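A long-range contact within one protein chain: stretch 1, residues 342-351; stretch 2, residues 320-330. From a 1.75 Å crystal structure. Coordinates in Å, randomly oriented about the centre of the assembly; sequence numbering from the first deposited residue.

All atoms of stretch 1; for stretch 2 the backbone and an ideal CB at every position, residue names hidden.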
ATOM      1  N   GLY A 342      26.141  21.987   5.008  1.00 17.20           N
ATOM      2  CA  GLY A 342      24.872  22.031   5.706  1.00 16.72           C
ATOM      3  C   GLY A 342      23.748  22.435   4.764  1.00 16.80           C
ATOM      4  O   GLY A 342      23.951  22.513   3.570  1.00 16.01           O
ATOM      5  N   LEU A 343      22.589  22.741   5.330  1.00 16.05           N
ATOM      6  CA  LEU A 343      21.366  22.965   4.539  1.00 16.55           C
ATOM      7  C   LEU A 343      20.702  24.284   4.922  1.00 16.31           C
ATOM      8  O   LEU A 343      19.570  24.291   5.407  1.00 16.14           O
ATOM      9  CB  LEU A 343      20.422  21.781   4.778  1.00 16.97           C
ATOM     10  CG  LEU A 343      21.087  20.406   4.671  1.00 18.11           C
ATOM     11  CD1 LEU A 343      20.193  19.282   5.216  1.00 19.17           C
ATOM     12  CD2 LEU A 343      21.420  20.216   3.226  1.00 18.69           C
ATOM     13  N   PRO A 344      21.394  25.424   4.679  1.00 16.71           N
ATOM     14  CA  PRO A 344      20.843  26.695   5.166  1.00 16.81           C
ATOM     15  C   PRO A 344      19.535  27.090   4.496  1.00 16.64           C
ATOM     16  O   PRO A 344      18.668  27.692   5.165  1.00 16.93           O
ATOM     17  CB  PRO A 344      21.962  27.727   4.872  1.00 17.70           C
ATOM     18  CG  PRO A 344      22.772  27.107   3.802  1.00 17.63           C
ATOM     19  CD  PRO A 344      22.738  25.610   4.105  1.00 17.00           C
ATOM     20  N   VAL A 345      19.382  26.764   3.214  1.00 16.42           N
ATOM     21  CA  VAL A 345      18.151  27.144   2.486  1.00 16.49           C
ATOM     22  C   VAL A 345      16.989  26.339   3.063  1.00 15.97           C
ATOM     23  O   VAL A 345      15.946  26.889   3.445  1.00 15.92           O
ATOM     24  CB  VAL A 345      18.280  26.947   0.960  1.00 16.81           C
ATOM     25  CG1 VAL A 345      16.997  27.302   0.252  1.00 16.37           C
ATOM     26  CG2 VAL A 345      19.431  27.772   0.385  1.00 17.49           C
ATOM     27  N   SER A 346      17.156  25.024   3.140  1.00 15.42           N
ATOM     28  CA  SER A 346      16.128  24.172   3.723  1.00 14.32           C
ATOM     29  C   SER A 346      15.755  24.614   5.154  1.00 15.16           C
ATOM     30  O   SER A 346      14.582  24.523   5.569  1.00 14.38           O
ATOM     31  CB  SER A 346      16.621  22.734   3.750  1.00 13.97           C
ATOM     32  OG  SER A 346      16.788  22.220   2.419  1.00 13.90           O
ATOM     33  N   GLU A 347      16.726  25.099   5.915  1.00 14.81           N
ATOM     34  CA  GLU A 347      16.430  25.481   7.286  1.00 16.15           C
ATOM     35  C   GLU A 347      15.698  26.829   7.419  1.00 16.33           C
ATOM     36  O   GLU A 347      14.936  27.037   8.381  1.00 16.47           O
ATOM     37  CB  GLU A 347      17.740  25.488   8.108  1.00 16.60           C
ATOM     38  CG  GLU A 347      18.232  24.084   8.365  1.00 17.26           C
ATOM     39  CD  GLU A 347      19.478  24.019   9.222  1.00 19.63           C
ATOM     40  OE1 GLU A 347      19.904  25.094   9.735  1.00 20.92           O
ATOM     41  OE2 GLU A 347      20.025  22.910   9.407  1.00 18.52           O
ATOM     42  N   SER A 348      15.978  27.754   6.517  1.00 16.79           N
ATOM     43  CA  SER A 348      15.384  29.085   6.585  1.00 18.27           C
ATOM     44  C   SER A 348      14.053  29.247   5.829  1.00 17.84           C
ATOM     45  O   SER A 348      13.220  30.080   6.210  1.00 17.26           O
ATOM     46  CB  SER A 348      16.367  30.133   6.097  1.00 20.08           C
ATOM     47  OG  SER A 348      16.716  29.876   4.771  1.00 21.57           O
ATOM     48  N   LEU A 349      13.828  28.462   4.776  1.00 16.42           N
ATOM     49  CA  LEU A 349      12.552  28.564   4.057  1.00 16.72           C
ATOM     50  C   LEU A 349      11.292  28.442   4.889  1.00 16.60           C
ATOM     51  O   LEU A 349      10.321  29.152   4.582  1.00 16.76           O
ATOM     52  CB  LEU A 349      12.470  27.534   2.918  1.00 16.20           C
ATOM     53  CG  LEU A 349      13.186  27.940   1.665  1.00 16.81           C
ATOM     54  CD1 LEU A 349      13.193  26.779   0.689  1.00 16.47           C
ATOM     55  CD2 LEU A 349      12.499  29.171   1.038  1.00 17.73           C
ATOM     56  N   PRO A 350      11.243  27.502   5.859  1.00 16.38           N
ATOM     57  CA  PRO A 350      10.066  27.387   6.707  1.00 17.02           C
ATOM     58  C   PRO A 350       9.654  28.663   7.423  1.00 17.58           C
ATOM     59  O   PRO A 350       8.489  28.769   7.822  1.00 18.99           O
ATOM     60  CB  PRO A 350      10.451  26.298   7.728  1.00 16.66           C
ATOM     61  CG  PRO A 350      11.471  25.473   7.031  1.00 16.66           C
ATOM     62  CD  PRO A 350      12.242  26.487   6.212  1.00 16.67           C
ATOM     63  N   SER A 351      10.547  29.641   7.574  1.00 17.89           N
ATOM     64  CA  SER A 351      10.176  30.871   8.255  1.00 18.74           C
ATOM     65  C   SER A 351       9.542  31.886   7.329  1.00 18.61           C
ATOM     66  O   SER A 351       9.021  32.885   7.809  1.00 18.49           O
ATOM     67  CB  SER A 351      11.384  31.509   8.963  1.00 19.32           C
ATOM     68  OG  SER A 351      12.353  31.966   8.020  1.00 20.44           O
ATOM     69  N   UNK A 320      -1.287  27.311   3.245  1.00 14.67           N
ATOM     70  CA  UNK A 320      -0.593  26.219   3.939  1.00 15.29           C
ATOM     71  C   UNK A 320       0.911  26.417   3.790  1.00 14.68           C
ATOM     72  O   UNK A 320       1.384  26.823   2.743  1.00 14.12           O
ATOM     73  CB  UNK A 320      -1.017  24.855   3.390  1.00 15.29           C
ATOM     74  N   UNK A 321       1.641  26.133   4.858  1.00 14.43           N
ATOM     75  CA  UNK A 321       3.092  26.177   4.818  1.00 14.25           C
ATOM     76  C   UNK A 321       3.608  24.794   4.465  1.00 13.95           C
ATOM     77  O   UNK A 321       3.426  23.857   5.233  1.00 14.08           O
ATOM     78  CB  UNK A 321       3.671  26.657   6.151  1.00 14.25           C
ATOM     79  N   UNK A 322       4.230  24.686   3.307  1.00 14.15           N
ATOM     80  CA  UNK A 322       5.002  23.512   2.877  1.00 14.54           C
ATOM     81  C   UNK A 322       6.478  23.980   2.773  1.00 14.14           C
ATOM     82  O   UNK A 322       6.809  24.703   1.846  1.00 13.82           O
ATOM     83  CB  UNK A 322       4.486  22.950   1.551  1.00 14.54           C
ATOM     84  N   UNK A 323       7.387  23.604   3.683  1.00 14.87           N
ATOM     85  CA  UNK A 323       7.209  22.602   4.720  1.00 15.45           C
ATOM     86  C   UNK A 323       7.663  23.226   6.014  1.00 15.76           C
ATOM     87  O   UNK A 323       8.595  24.048   6.042  1.00 16.82           O
ATOM     88  CB  UNK A 323       7.978  21.315   4.416  1.00 15.45           C
ATOM     89  N   UNK A 324       6.998  22.843   7.089  1.00 16.11           N
ATOM     90  CA  UNK A 324       7.267  23.426   8.372  1.00 16.99           C
ATOM     91  C   UNK A 324       8.609  22.979   8.946  1.00 17.20           C
ATOM     92  O   UNK A 324       9.280  23.785   9.595  1.00 16.29           O
ATOM     93  CB  UNK A 324       6.136  23.077   9.341  1.00 16.99           C
ATOM     94  N   UNK A 325       8.949  21.715   8.735  1.00 17.44           N
ATOM     95  CA  UNK A 325      10.164  21.114   9.283  1.00 20.30           C
ATOM     96  C   UNK A 325      10.804  20.305   8.167  1.00 18.74           C
ATOM     97  O   UNK A 325      10.226  19.321   7.734  1.00 18.76           O
ATOM     98  CB  UNK A 325       9.869  20.244  10.506  1.00 20.30           C
ATOM     99  N   UNK A 326      11.970  20.749   7.663  1.00 17.43           N
ATOM    100  CA  UNK A 326      12.666  19.894   6.664  1.00 16.66           C
ATOM    101  C   UNK A 326      13.069  18.563   7.270  1.00 15.20           C
ATOM    102  O   UNK A 326      13.236  18.445   8.468  1.00 15.26           O
ATOM    103  CB  UNK A 326      13.907  20.601   6.114  1.00 16.66           C
ATOM    104  N   UNK A 327      13.201  17.554   6.437  1.00 14.13           N
ATOM    105  CA  UNK A 327      13.420  16.221   6.893  1.00 14.05           C
ATOM    106  C   UNK A 327      14.623  16.068   7.794  1.00 14.28           C
ATOM    107  O   UNK A 327      14.555  15.314   8.766  1.00 14.32           O
ATOM    108  CB  UNK A 327      13.561  15.292   5.685  1.00 14.05           C
ATOM    109  N   UNK A 328      15.711  16.758   7.485  1.00 14.68           N
ATOM    110  CA  UNK A 328      16.935  16.537   8.229  1.00 15.85           C
ATOM    111  C   UNK A 328      16.811  17.002   9.677  1.00 17.22           C
ATOM    112  O   UNK A 328      17.669  16.667  10.497  1.00 17.93           O
ATOM    113  CB  UNK A 328      18.100  17.255   7.545  1.00 15.85           C
ATOM    114  N   UNK A 329      15.790  17.787   9.971  1.00 16.93           N
ATOM    115  CA  UNK A 329      15.566  18.227  11.344  1.00 18.46           C
ATOM    116  C   UNK A 329      14.527  17.394  12.063  1.00 18.76           C
ATOM    117  O   UNK A 329      14.309  17.598  13.263  1.00 19.56           O
ATOM    118  CB  UNK A 329      15.140  19.697  11.360  1.00 18.46           C
ATOM    119  N   UNK A 330      13.876  16.459  11.371  1.00 17.41           N
ATOM    120  CA  UNK A 330      12.855  15.650  12.032  1.00 16.76           C
ATOM    121  C   UNK A 330      13.520  14.505  12.735  1.00 16.40           C
ATOM    122  O   UNK A 330      14.559  14.009  12.294  1.00 15.74           O
ATOM    123  CB  UNK A 330      11.811  15.138  11.038  1.00 16.76           C
TER

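Position 320 lies out of reach of stretch 1, and its extended backbone (phi/psi -139/141) admits almost anything; it is V320. At 321 the CA-to-CB bond points toward stretch 1, but nothing lies within 5.5 Å of the ideal CB, so a medium or long side chain is needed to make contact. I321 fits: its CG2 comes to 4.3 Å from P350 O.

Position 322 points away and is unconstrained from this side; it is Y322. The peptide bond between 322 and 323 is cis. Position 323 points sideways into open space, so size is again free, and its backbone matters more: the carbonyl O of 323 sits 3.4 Å from P350 CG. The residue is Y323, whose ring leads away from stretch 1. Position 324 also points away, and many side chains would serve. Its carbonyl O packs 3.3 Å from P350 CB, so the proline ring rests against two successive backbone carbonyls, contacts that do not involve the side chains of 323 and 324. V324 occupies the site. Position 325 points away, with nothing of stretch 1 within 5.5 Å of its ideal CB, so this contact selects no kind of side chain; it is K325.

At 326 the CB points toward the helix, with the ideal CB 4.0 Å from S346 O and 5.3 Å from E347 N. A compact side chain is favoured, and phi -63 with psi 154 is compatible with proline as well as alanine, serine or valine. P326 places CG 3.5 Å from S346 O and CD 4.0 Å from P350 CG, an apolar contact between two proline rings. S346 O has no hydrogen-bond partner in the model, and proline provides none.

Position 327 is out of reach; many residues would do, and it is L327.

At 328 CB points toward stretch 1, the ideal CB lies 3.7 Å from L343 CD1, and the E347 carboxylate lies farther along. A flat ring carrying a donor would suit both neighbours, though a flexible lysine, arginine or glutamine is also conceivable. H328, with chi1 at 75° (p), meets both: L343 CD1 sits over one ring face, 3.3 Å from the centroid of the H328 ring and 12° off its normal, a CH-pi contact, while at the ring edge H328 NE2 donates to E347 OE2 at 2.8 Å with a nearly straight 175° angle.

Position 329 points toward stretch 1 with no atom near its ideal CB, so a longer chain, apolar or basic, could reach E347. L329 brings CD2 to 4.0 Å from E347 OE2. Position 330 is out of reach; Q330 bonds within its own stretch, NE2 to K325 O at 2.9 Å.

Stretch 2, residues 320-330: VIYYVKPLHLQ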
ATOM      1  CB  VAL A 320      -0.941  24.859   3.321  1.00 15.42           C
ATOM      2  CG1 VAL A 320      -0.356  23.688   4.135  1.00 15.64           C
ATOM      3  CG2 VAL A 320      -2.437  24.727   3.254  1.00 16.40           C
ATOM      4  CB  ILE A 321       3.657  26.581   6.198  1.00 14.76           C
ATOM      5  CG1 ILE A 321       3.171  27.974   6.572  1.00 15.07           C
ATOM      6  CG2 ILE A 321       5.184  26.566   6.186  1.00 15.18           C
ATOM      7  CD1 ILE A 321       3.551  28.393   7.982  1.00 15.82           C
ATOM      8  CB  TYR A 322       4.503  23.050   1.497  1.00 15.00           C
ATOM      9  CG  TYR A 322       3.110  22.484   1.551  1.00 15.48           C
ATOM     10  CD1 TYR A 322       2.866  21.274   2.197  1.00 15.88           C
ATOM     11  CD2 TYR A 322       2.038  23.144   0.953  1.00 16.49           C
ATOM     12  CE1 TYR A 322       1.576  20.774   2.296  1.00 16.81           C
ATOM     13  CE2 TYR A 322       0.759  22.636   1.013  1.00 16.51           C
ATOM     14  CZ  TYR A 322       0.536  21.439   1.653  1.00 18.17           C
ATOM     15  OH  TYR A 322      -0.764  20.919   1.695  1.00 19.62           O
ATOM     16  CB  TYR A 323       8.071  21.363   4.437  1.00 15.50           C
ATOM     17  CG  TYR A 323       7.599  20.627   3.225  1.00 15.20           C
ATOM     18  CD1 TYR A 323       6.628  19.665   3.330  1.00 15.59           C
ATOM     19  CD2 TYR A 323       8.130  20.903   1.961  1.00 17.12           C
ATOM     20  CE1 TYR A 323       6.143  19.016   2.211  1.00 15.14           C
ATOM     21  CE2 TYR A 323       7.657  20.259   0.843  1.00 16.37           C
ATOM     22  CZ  TYR A 323       6.682  19.302   0.980  1.00 16.64           C
ATOM     23  OH  TYR A 323       6.168  18.634  -0.108  1.00 17.08           O
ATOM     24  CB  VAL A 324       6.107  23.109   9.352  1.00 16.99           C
ATOM     25  CG1 VAL A 324       6.445  23.506  10.759  1.00 18.31           C
ATOM     26  CG2 VAL A 324       4.860  23.870   8.895  1.00 17.05           C
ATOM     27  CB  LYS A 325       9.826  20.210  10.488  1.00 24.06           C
ATOM     28  CG  LYS A 325      10.669  20.496  11.688  1.00 28.58           C
ATOM     29  CD  LYS A 325      10.277  19.688  12.909  1.00 31.26           C
ATOM     30  CE  LYS A 325      11.533  19.199  13.621  1.00 34.44           C
ATOM     31  NZ  LYS A 325      11.396  19.380  15.088  1.00 37.53           N
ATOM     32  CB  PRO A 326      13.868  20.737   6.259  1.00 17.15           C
ATOM     33  CG  PRO A 326      14.165  21.557   7.466  1.00 19.28           C
ATOM     34  CD  PRO A 326      12.799  21.890   8.077  1.00 18.96           C
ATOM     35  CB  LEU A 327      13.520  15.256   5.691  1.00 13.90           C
ATOM     36  CG  LEU A 327      12.244  15.194   4.845  1.00 13.29           C
ATOM     37  CD1 LEU A 327      12.363  14.025   3.851  1.00 13.10           C
ATOM     38  CD2 LEU A 327      10.944  15.026   5.649  1.00 13.82           C
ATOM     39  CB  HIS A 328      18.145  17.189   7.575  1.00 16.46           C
ATOM     40  CG  HIS A 328      18.214  18.671   7.738  1.00 16.76           C
ATOM     41  ND1 HIS A 328      17.377  19.536   7.066  1.00 17.00           N
ATOM     42  CD2 HIS A 328      19.024  19.446   8.493  1.00 17.75           C
ATOM     43  CE1 HIS A 328      17.684  20.778   7.377  1.00 17.54           C
ATOM     44  NE2 HIS A 328      18.682  20.752   8.239  1.00 18.76           N
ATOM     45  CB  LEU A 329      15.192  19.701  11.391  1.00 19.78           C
ATOM     46  CG  LEU A 329      16.263  20.647  10.875  1.00 21.27           C
ATOM     47  CD1 LEU A 329      15.642  22.032  10.879  1.00 23.39           C
ATOM     48  CD2 LEU A 329      17.591  20.601  11.610  1.00 22.01           C
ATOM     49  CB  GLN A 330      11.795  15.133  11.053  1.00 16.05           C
ATOM     50  CG  GLN A 330      10.988  16.275  10.421  1.00 16.82           C
ATOM     51  CD  GLN A 330       9.837  15.802   9.581  1.00 16.98           C
ATOM     52  OE1 GLN A 330       9.262  14.746   9.833  1.00 18.44           O
ATOM     53  NE2 GLN A 330       9.506  16.577   8.533  1.00 17.54           N
TER
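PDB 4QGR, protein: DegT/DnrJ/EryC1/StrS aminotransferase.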